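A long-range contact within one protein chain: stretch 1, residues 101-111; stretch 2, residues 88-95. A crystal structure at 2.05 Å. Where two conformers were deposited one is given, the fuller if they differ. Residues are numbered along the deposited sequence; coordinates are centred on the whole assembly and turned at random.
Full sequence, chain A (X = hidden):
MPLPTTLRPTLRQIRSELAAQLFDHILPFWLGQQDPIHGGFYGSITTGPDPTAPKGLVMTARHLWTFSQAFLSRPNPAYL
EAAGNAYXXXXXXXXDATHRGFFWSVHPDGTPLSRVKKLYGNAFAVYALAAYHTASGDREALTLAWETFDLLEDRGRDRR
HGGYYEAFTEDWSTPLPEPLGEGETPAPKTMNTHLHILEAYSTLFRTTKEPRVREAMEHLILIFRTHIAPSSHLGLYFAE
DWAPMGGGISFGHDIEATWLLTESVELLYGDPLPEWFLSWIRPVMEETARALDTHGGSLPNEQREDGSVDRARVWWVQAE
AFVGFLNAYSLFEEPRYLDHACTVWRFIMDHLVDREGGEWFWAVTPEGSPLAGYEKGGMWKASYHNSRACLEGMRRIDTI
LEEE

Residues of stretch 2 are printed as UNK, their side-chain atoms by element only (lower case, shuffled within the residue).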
# COMPACT_ATOMS: atom_id res chain seq x y z
N GLY A 101 -14.75 -11.68 -9.30
CA GLY A 101 -14.10 -10.46 -8.85
C GLY A 101 -14.93 -9.77 -7.77
O GLY A 101 -15.93 -10.29 -7.28
N PHE A 102 -14.51 -8.56 -7.44
CA PHE A 102 -15.09 -7.82 -6.32
C PHE A 102 -15.59 -6.46 -6.79
O PHE A 102 -14.92 -5.78 -7.57
CB PHE A 102 -14.05 -7.66 -5.17
CG PHE A 102 -13.63 -8.99 -4.58
CD1 PHE A 102 -12.65 -9.75 -5.20
CD2 PHE A 102 -14.25 -9.49 -3.47
CE1 PHE A 102 -12.30 -10.98 -4.70
CE2 PHE A 102 -13.91 -10.72 -2.97
CZ PHE A 102 -12.93 -11.46 -3.59
N PHE A 103 -16.80 -6.11 -6.34
CA PHE A 103 -17.34 -4.77 -6.56
C PHE A 103 -16.47 -3.69 -5.89
O PHE A 103 -15.82 -3.93 -4.88
CB PHE A 103 -18.76 -4.65 -6.00
CG PHE A 103 -19.73 -5.62 -6.58
CD1 PHE A 103 -20.02 -5.61 -7.93
CD2 PHE A 103 -20.39 -6.53 -5.76
CE1 PHE A 103 -20.94 -6.50 -8.45
CE2 PHE A 103 -21.31 -7.42 -6.28
CZ PHE A 103 -21.58 -7.41 -7.62
N TRP A 104 -16.53 -2.48 -6.45
CA TRP A 104 -15.77 -1.34 -5.94
C TRP A 104 -16.31 -0.86 -4.58
O TRP A 104 -15.52 -0.52 -3.68
CB TRP A 104 -15.81 -0.21 -6.98
CG TRP A 104 -15.11 1.01 -6.55
CD1 TRP A 104 -15.68 2.23 -6.33
CD2 TRP A 104 -13.71 1.17 -6.34
NE1 TRP A 104 -14.71 3.14 -5.95
CE2 TRP A 104 -13.50 2.52 -5.96
CE3 TRP A 104 -12.60 0.30 -6.40
CZ2 TRP A 104 -12.24 3.02 -5.64
CZ3 TRP A 104 -11.34 0.81 -6.10
CH2 TRP A 104 -11.18 2.17 -5.71
N SER A 105 -17.62 -0.82 -4.43
CA SER A 105 -18.18 -0.37 -3.16
C SER A 105 -19.56 -0.97 -3.01
O SER A 105 -20.21 -1.33 -4.00
CB SER A 105 -18.26 1.16 -3.08
OG SER A 105 -18.99 1.68 -4.18
N VAL A 106 -20.00 -1.09 -1.76
CA VAL A 106 -21.35 -1.52 -1.46
C VAL A 106 -21.93 -0.58 -0.41
O VAL A 106 -21.22 0.20 0.22
CB VAL A 106 -21.43 -3.00 -1.02
CG1 VAL A 106 -20.72 -3.93 -2.03
CG2 VAL A 106 -20.85 -3.18 0.37
N HIS A 107 -23.24 -0.70 -0.23
CA HIS A 107 -23.95 0.03 0.80
C HIS A 107 -23.63 -0.55 2.17
O HIS A 107 -23.14 -1.68 2.27
CB HIS A 107 -25.45 -0.03 0.55
CG HIS A 107 -25.88 0.74 -0.66
ND1 HIS A 107 -26.27 2.06 -0.59
CD2 HIS A 107 -25.96 0.39 -1.96
CE1 HIS A 107 -26.59 2.48 -1.81
NE2 HIS A 107 -26.40 1.49 -2.66
N PRO A 108 -23.86 0.23 3.26
CA PRO A 108 -23.71 -0.32 4.62
C PRO A 108 -24.13 -1.78 4.76
O PRO A 108 -23.33 -2.59 5.26
CB PRO A 108 -24.59 0.61 5.46
CG PRO A 108 -24.45 1.98 4.73
CD PRO A 108 -24.10 1.68 3.28
N ASP A 109 -25.34 -2.15 4.30
CA ASP A 109 -25.83 -3.52 4.43
C ASP A 109 -25.21 -4.48 3.42
O ASP A 109 -25.53 -5.67 3.44
CB ASP A 109 -27.37 -3.56 4.32
CG ASP A 109 -27.92 -3.23 2.91
OD1 ASP A 109 -27.16 -2.98 1.95
OD2 ASP A 109 -29.16 -3.20 2.79
N GLY A 110 -24.33 -4.00 2.55
CA GLY A 110 -23.68 -4.88 1.61
C GLY A 110 -24.30 -4.93 0.23
O GLY A 110 -23.76 -5.62 -0.65
N THR A 111 -25.41 -4.24 0.01
CA THR A 111 -25.97 -4.10 -1.33
C THR A 111 -24.94 -3.47 -2.25
O THR A 111 -24.35 -2.44 -1.89
CB THR A 111 -27.22 -3.22 -1.27
OG1 THR A 111 -28.26 -3.90 -0.55
CG2 THR A 111 -27.68 -2.88 -2.68
N UNK A 88 -15.62 -12.18 5.94
CA UNK A 88 -17.01 -12.49 5.63
C UNK A 88 -17.67 -11.36 4.84
O UNK A 88 -18.43 -11.61 3.89
n UNK A 88 -17.44 -12.21 11.77
c UNK A 88 -17.44 -13.23 10.93
n UNK A 88 -16.66 -14.27 11.17
n UNK A 88 -18.21 -13.21 9.85
c UNK A 88 -17.35 -14.01 7.66
c UNK A 88 -18.26 -14.29 8.86
c UNK A 88 -17.79 -12.75 6.92
N UNK A 89 -17.39 -10.10 5.21
CA UNK A 89 -17.96 -8.97 4.49
C UNK A 89 -17.36 -8.84 3.10
O UNK A 89 -18.06 -8.47 2.15
c UNK A 89 -18.65 -6.55 4.76
c UNK A 89 -20.00 -6.51 5.11
c UNK A 89 -20.83 -5.48 4.65
c UNK A 89 -17.77 -7.67 5.25
c UNK A 89 -20.32 -4.50 3.81
c UNK A 89 -18.96 -4.53 3.46
c UNK A 89 -18.15 -5.56 3.94
N UNK A 90 -16.06 -9.13 2.97
CA UNK A 90 -15.43 -9.13 1.66
C UNK A 90 -16.05 -10.18 0.75
O UNK A 90 -16.26 -9.93 -0.45
c UNK A 90 -13.23 -8.09 -0.20
c UNK A 90 -11.79 -10.01 0.68
c UNK A 90 -13.21 -9.46 0.47
c UNK A 90 -13.94 -9.39 1.80
N UNK A 91 -16.37 -11.35 1.28
CA UNK A 91 -16.74 -12.45 0.40
C UNK A 91 -18.25 -12.64 0.27
O UNK A 91 -18.66 -13.39 -0.61
o UNK A 91 -16.48 -14.04 2.22
c UNK A 91 -16.10 -13.76 0.87
c UNK A 91 -14.60 -13.66 0.74
N UNK A 92 -19.06 -11.97 1.10
CA UNK A 92 -20.50 -12.05 1.01
C UNK A 92 -21.15 -10.77 0.52
O UNK A 92 -22.30 -10.82 0.06
c UNK A 92 -21.12 -12.39 2.38
c UNK A 92 -21.55 -14.75 3.35
c UNK A 92 -20.77 -13.75 2.89
c UNK A 92 -19.46 -15.43 3.46
n UNK A 92 -19.47 -14.20 2.98
n UNK A 92 -20.71 -15.79 3.70
N UNK A 93 -20.48 -9.63 0.63
CA UNK A 93 -21.00 -8.36 0.13
C UNK A 93 -20.23 -7.85 -1.08
O UNK A 93 -20.82 -7.64 -2.14
c UNK A 93 -21.01 -7.31 1.25
N UNK A 94 -18.90 -7.68 -0.96
CA UNK A 94 -18.14 -7.10 -2.06
C UNK A 94 -17.91 -8.09 -3.21
O UNK A 94 -17.65 -7.67 -4.35
c UNK A 94 -17.02 -5.32 -0.65
c UNK A 94 -15.98 -5.19 0.47
c UNK A 94 -16.80 -6.57 -1.52
c UNK A 94 -17.10 -4.02 -1.50
N UNK A 95 -18.00 -9.38 -2.94
CA UNK A 95 -17.80 -10.39 -3.97
C UNK A 95 -19.00 -10.44 -4.94
O UNK A 95 -20.16 -10.46 -4.52
c UNK A 95 -15.80 -13.84 -5.91
c UNK A 95 -18.03 -14.01 -4.30
c UNK A 95 -16.61 -14.97 -5.95
c UNK A 95 -16.12 -12.79 -5.04
c UNK A 95 -17.23 -12.87 -4.23
o UNK A 95 -16.32 -16.02 -6.79
c UNK A 95 -17.72 -15.05 -5.14
c UNK A 95 -17.58 -11.74 -3.29

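Position 88 carries seven side-chain atoms: three carbons in a row, a nitrogen, then a carbon bearing two further nitrogens. The side chain makes no contact with stretch 1 and is out of its reach, so the identification rests on the atoms alone. This is a guanidinium group on a flexible linker, and the residue is R88.

At position 89 one carbon leads to a six-membered ring of carbon with no further substituent. The ring reaches the turn region of stretch 1: its outermost carbon, opposite the point of attachment, lies 3.7 Å from V106 CG2 and 4.0 Å from G110 CA. The carbonyl oxygen of H107 sits near the ring plane, at its edge, with H107 O 4.3 Å from that same carbon of residue 89. An unsubstituted phenyl ring defines F89, and the carbon is CZ.

Position 90 has four carbons forked at the second. CB points sideways, but the end of the chain comes nearer, bringing one terminal carbon of residue 90 to 3.7 Å from F102 CD2. Branching at the second carbon rather than the first indicates leucine, L90, with rotamers t and p; the touching atom is CD1.

Position 91 shows one carbon carrying an oxygen and a carbon, and has no contact with stretch 1. The pattern is that of threonine, T91.

Position 92 has one carbon followed by a five-membered ring of three carbons and two nitrogens. Its CB points away from stretch 1 and the residue is exposed. The ring is an imidazole: H92. Its ND1 is 3.1 Å from T91 OG1, a hydrogen bond in which either atom could be the donor.

Position 93 has a single side-chain carbon. It points toward stretch 1, and this CB is 3.6 Å from G110 CA. One carbon means alanine, A93. The close approach leaves no room for a CB on G110: an ideal one would lie 3.0 Å from A93 CB, a clash. The backbone angles of G110 (97/-3) independently call for glycine.

Position 94 again has four carbons forked at the second. One terminal carbon of residue 94 packs 3.7 Å from V106 CG1 and lies 4.2 Å from S105 CA. The fork gives L94, and the atom is CD2. The second side-chain angle, 149°, falls between the usual wells.

Position 95 combines one carbon with a six-membered carbon ring bearing an oxygen. One ring carbon of residue 95 is 3.4 Å from G101 O and lies over one face of the F102 ring, 3.7 Å from F102 CE2. A phenol makes this Y95, and the carbon is CD1. The two rings are oblique, with centroids 5.3 Å apart and planes at 52°.

The contact joins one backbone anchor to apolar packing. F103 N donates to L94 O at 2.7 Å with an N-H...O angle of 149°, and F102 CA approaches L94 O at 3.2 Å as a CA-H...O contact. A single beta bridge pairs F102 with Y95. From this anchor, F102 packs against L90, L94 and Y95, while V106 meets F89, A93 and L94. The type I turn from H107 to G110, closed by G110 N to H107 O at 2.6 Å, brings G110 against A93 and F89. Together the stretches bury 569 Å².

Stretch 2, residues 88-95: RFLTHALY
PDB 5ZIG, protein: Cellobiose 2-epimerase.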